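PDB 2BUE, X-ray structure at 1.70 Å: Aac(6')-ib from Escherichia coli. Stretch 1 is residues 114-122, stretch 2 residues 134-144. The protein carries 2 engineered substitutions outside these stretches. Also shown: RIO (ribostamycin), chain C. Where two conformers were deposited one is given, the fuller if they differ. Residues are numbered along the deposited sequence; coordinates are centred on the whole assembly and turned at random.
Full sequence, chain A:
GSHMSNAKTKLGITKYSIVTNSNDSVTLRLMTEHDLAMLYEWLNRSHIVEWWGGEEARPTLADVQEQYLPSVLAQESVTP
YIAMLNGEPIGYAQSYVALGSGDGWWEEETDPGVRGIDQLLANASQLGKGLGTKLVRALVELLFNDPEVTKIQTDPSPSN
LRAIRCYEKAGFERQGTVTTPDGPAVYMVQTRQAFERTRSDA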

# COMPACT_ATOMS: atom_id res chain seq x y z
N VAL A 114 9.65 -10.84 -2.62
CA VAL A 114 8.91 -9.73 -3.22
C VAL A 114 7.74 -9.31 -2.30
O VAL A 114 6.97 -10.16 -1.84
CB VAL A 114 8.41 -10.08 -4.65
CG1 VAL A 114 7.59 -8.92 -5.21
CG2 VAL A 114 9.61 -10.40 -5.56
N ARG A 115 7.65 -8.01 -2.00
CA ARG A 115 6.57 -7.47 -1.16
C ARG A 115 5.82 -6.43 -1.98
O ARG A 115 6.45 -5.67 -2.71
CB ARG A 115 7.10 -6.76 0.08
CG ARG A 115 7.95 -7.65 0.97
CD ARG A 115 7.05 -8.57 1.83
NE ARG A 115 7.89 -9.51 2.59
CZ ARG A 115 8.34 -10.66 2.09
NH1 ARG A 115 8.04 -11.03 0.84
NH2 ARG A 115 9.10 -11.44 2.84
N GLY A 116 4.49 -6.42 -1.87
CA GLY A 116 3.74 -5.34 -2.52
C GLY A 116 3.16 -4.42 -1.47
O GLY A 116 3.07 -4.79 -0.29
N ILE A 117 2.76 -3.24 -1.89
CA ILE A 117 2.14 -2.27 -0.99
C ILE A 117 0.89 -1.65 -1.61
O ILE A 117 0.76 -1.56 -2.85
CB ILE A 117 3.14 -1.16 -0.59
CG1 ILE A 117 3.67 -0.42 -1.84
CG2 ILE A 117 4.33 -1.77 0.20
CD1 ILE A 117 4.47 0.88 -1.51
N ASP A 118 0.01 -1.19 -0.72
CA ASP A 118 -1.18 -0.39 -1.10
C ASP A 118 -1.35 0.62 0.01
O ASP A 118 -1.00 0.34 1.16
CB ASP A 118 -2.43 -1.26 -1.17
CG ASP A 118 -2.29 -2.44 -2.12
OD1 ASP A 118 -2.35 -2.23 -3.35
OD2 ASP A 118 -2.12 -3.56 -1.62
N GLN A 119 -1.87 1.80 -0.30
CA GLN A 119 -2.05 2.79 0.75
C GLN A 119 -3.02 3.89 0.36
O GLN A 119 -3.38 4.04 -0.82
CB GLN A 119 -0.70 3.41 1.20
CG GLN A 119 -0.12 4.45 0.28
CD GLN A 119 0.30 3.90 -1.04
OE1 GLN A 119 0.94 2.85 -1.13
NE2 GLN A 119 -0.03 4.64 -2.10
N LEU A 120 -3.49 4.59 1.38
CA LEU A 120 -4.44 5.68 1.19
C LEU A 120 -4.20 6.74 2.27
O LEU A 120 -3.79 6.42 3.40
CB LEU A 120 -5.88 5.17 1.24
CG LEU A 120 -6.35 4.55 2.58
CD1 LEU A 120 -6.96 5.62 3.49
CD2 LEU A 120 -7.33 3.40 2.35
N LEU A 121 -4.47 7.99 1.91
CA LEU A 121 -4.49 9.10 2.86
C LEU A 121 -5.93 9.37 3.30
O LEU A 121 -6.84 9.52 2.47
CB LEU A 121 -3.90 10.37 2.22
CG LEU A 121 -2.39 10.36 1.95
CD1 LEU A 121 -1.97 11.71 1.31
CD2 LEU A 121 -1.63 10.07 3.25
N ALA A 122 -6.12 9.47 4.60
CA ALA A 122 -7.44 9.59 5.21
C ALA A 122 -8.21 10.88 4.87
O ALA A 122 -9.44 10.85 4.76
CB ALA A 122 -7.31 9.47 6.73
N LYS A 134 5.84 10.77 1.12
CA LYS A 134 6.47 10.49 2.42
C LYS A 134 6.06 9.13 3.00
O LYS A 134 6.89 8.37 3.49
CB LYS A 134 6.14 11.59 3.42
CG LYS A 134 6.90 12.84 3.15
CD LYS A 134 6.40 13.98 4.01
CE LYS A 134 7.12 15.26 3.64
NZ LYS A 134 8.43 15.33 4.36
N LEU A 135 4.75 8.85 2.95
CA LEU A 135 4.21 7.60 3.45
C LEU A 135 4.84 6.42 2.68
O LEU A 135 5.36 5.47 3.29
CB LEU A 135 2.68 7.61 3.33
CG LEU A 135 1.88 6.46 3.95
CD1 LEU A 135 0.41 6.85 3.97
CD2 LEU A 135 2.09 5.14 3.17
N VAL A 136 4.81 6.49 1.35
CA VAL A 136 5.38 5.42 0.53
C VAL A 136 6.88 5.24 0.82
O VAL A 136 7.33 4.12 1.04
CB VAL A 136 5.06 5.61 -0.95
CG1 VAL A 136 5.72 4.51 -1.79
CG2 VAL A 136 3.51 5.55 -1.13
N ARG A 137 7.63 6.34 0.90
CA ARG A 137 9.06 6.24 1.23
C ARG A 137 9.28 5.53 2.58
O ARG A 137 10.17 4.70 2.72
CB ARG A 137 9.71 7.62 1.20
CG ARG A 137 9.83 8.19 -0.20
CD ARG A 137 10.47 9.56 -0.19
NE ARG A 137 10.66 10.07 -1.55
CZ ARG A 137 10.83 11.34 -1.86
NH1 ARG A 137 10.85 12.27 -0.91
NH2 ARG A 137 10.97 11.70 -3.12
N ALA A 138 8.45 5.86 3.57
CA ALA A 138 8.56 5.25 4.91
C ALA A 138 8.26 3.74 4.86
O ALA A 138 8.96 2.93 5.51
CB ALA A 138 7.63 5.96 5.89
N LEU A 139 7.26 3.38 4.06
CA LEU A 139 6.91 1.97 3.90
C LEU A 139 8.00 1.19 3.17
O LEU A 139 8.33 0.08 3.56
CB LEU A 139 5.57 1.86 3.17
CG LEU A 139 4.95 0.45 3.19
CD1 LEU A 139 5.01 -0.25 4.57
CD2 LEU A 139 3.51 0.49 2.71
N VAL A 140 8.58 1.80 2.13
CA VAL A 140 9.67 1.17 1.38
C VAL A 140 10.87 0.95 2.31
O VAL A 140 11.46 -0.12 2.31
CB VAL A 140 10.06 2.04 0.16
CG1 VAL A 140 11.42 1.62 -0.44
CG2 VAL A 140 8.97 1.93 -0.93
N GLU A 141 11.23 1.98 3.07
CA GLU A 141 12.35 1.84 4.03
C GLU A 141 12.09 0.72 5.06
O GLU A 141 12.97 -0.14 5.29
CB GLU A 141 12.63 3.18 4.72
CG GLU A 141 13.87 3.11 5.64
CD GLU A 141 14.32 4.46 6.11
OE1 GLU A 141 14.41 5.40 5.28
OE2 GLU A 141 14.56 4.60 7.32
N LEU A 142 10.87 0.70 5.63
CA LEU A 142 10.49 -0.34 6.58
C LEU A 142 10.71 -1.73 5.97
O LEU A 142 11.37 -2.60 6.57
CB LEU A 142 9.03 -0.12 6.99
CG LEU A 142 8.40 -1.02 8.06
CD1 LEU A 142 7.16 -0.32 8.61
CD2 LEU A 142 8.03 -2.36 7.48
N LEU A 143 10.15 -1.93 4.78
CA LEU A 143 10.24 -3.22 4.12
C LEU A 143 11.68 -3.66 3.84
O LEU A 143 12.02 -4.82 4.06
CB LEU A 143 9.36 -3.25 2.86
CG LEU A 143 7.85 -3.19 3.16
CD1 LEU A 143 7.04 -2.93 1.85
CD2 LEU A 143 7.35 -4.47 3.84
N PHE A 144 12.52 -2.74 3.34
CA PHE A 144 13.92 -3.12 3.08
C PHE A 144 14.72 -3.35 4.39
O PHE A 144 15.79 -3.92 4.36
CB PHE A 144 14.60 -2.11 2.16
CG PHE A 144 14.17 -2.24 0.71
CD1 PHE A 144 14.14 -3.50 0.08
CD2 PHE A 144 13.87 -1.10 -0.05
CE1 PHE A 144 13.79 -3.63 -1.28
CE2 PHE A 144 13.49 -1.21 -1.41
CZ PHE A 144 13.45 -2.46 -2.02
O1 RIO C . -7.50 -4.26 0.87
C1 RIO C . -7.38 -5.40 1.73
C2 RIO C . -7.99 -6.62 1.03
O2 RIO C . -7.87 -6.52 -0.41
C3 RIO C . -6.66 -7.17 -0.84
O3 RIO C . -5.67 -6.20 -1.23
C4 RIO C . -5.14 -6.41 -2.59
C5 RIO C . -3.95 -7.41 -2.60
O4 RIO C . -4.37 -8.69 -2.16
C6 RIO C . -3.25 -7.54 -3.97
N1 RIO C . -2.03 -8.38 -3.81
C7 RIO C . -2.85 -6.14 -4.51
C8 RIO C . -4.08 -5.22 -4.58
N2 RIO C . -3.66 -3.92 -5.18
C9 RIO C . -4.72 -5.02 -3.16
O5 RIO C . -5.94 -4.26 -3.40
C10 RIO C . -6.19 -3.26 -2.41
O6 RIO C . -5.51 -2.06 -2.73
C11 RIO C . -6.00 -1.34 -3.91
C12 RIO C . -5.23 0.00 -3.94
N3 RIO C . -3.86 -0.21 -4.46
C13 RIO C . -7.54 -1.08 -3.82
O7 RIO C . -7.97 -0.52 -5.08
C14 RIO C . -8.28 -2.41 -3.54
O8 RIO C . -9.73 -2.24 -3.47
C15 RIO C . -7.73 -3.08 -2.27
N4 RIO C . -8.36 -4.38 -2.00
C16 RIO C . -6.23 -8.07 0.35
O9 RIO C . -6.26 -9.41 -0.11
C17 RIO C . -7.37 -7.95 1.37
O10 RIO C . -8.35 -8.98 1.06

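Ile 117 lies at the centre of the contact between strand 114-121 and helix 134-144, which run nearly antiparallel, at 148°, with their axes 9.8 Å apart at closest approach. Its CB points toward the helix, and with chi1 in p and chi2 in t its two branches spread along the helix: CG2 packs against Leu 139 CD2 at 3.5 Å and Leu 143 CD1 at 3.4 Å, while CD1 meets Val 136 CG1 at 3.8 Å. Leu 135, Leu 139 and Leu 143, spaced four residues apart, all direct CB toward the strand and so present one continuous apolar face. At one end of this face, Leu 121 starts out sideways but brings its CD2 to 3.9 Å from Leu 135 CD1.

Strand alternation sends Arg 115 and Gln 119 to the helix side as well. Both contribute aliphatic carbons: Arg 115 CB lies 4.2 Å from Leu 143 CD1, and Gln 119 CG 3.7 Å from Leu 135 CD2. The buried Gln 119 amide is hydrogen-bonded elsewhere in the structure, whereas Arg 115 NH1 turns back to Val 114 O (3.0 Å). No hydrogen bond links the stretches; packing joins them, burying 418 Å². Asp 118 points away from the helix, and its OD1 accepts hydrogen bonds from ribostamycin N2 and N3, both at 2.8 Å.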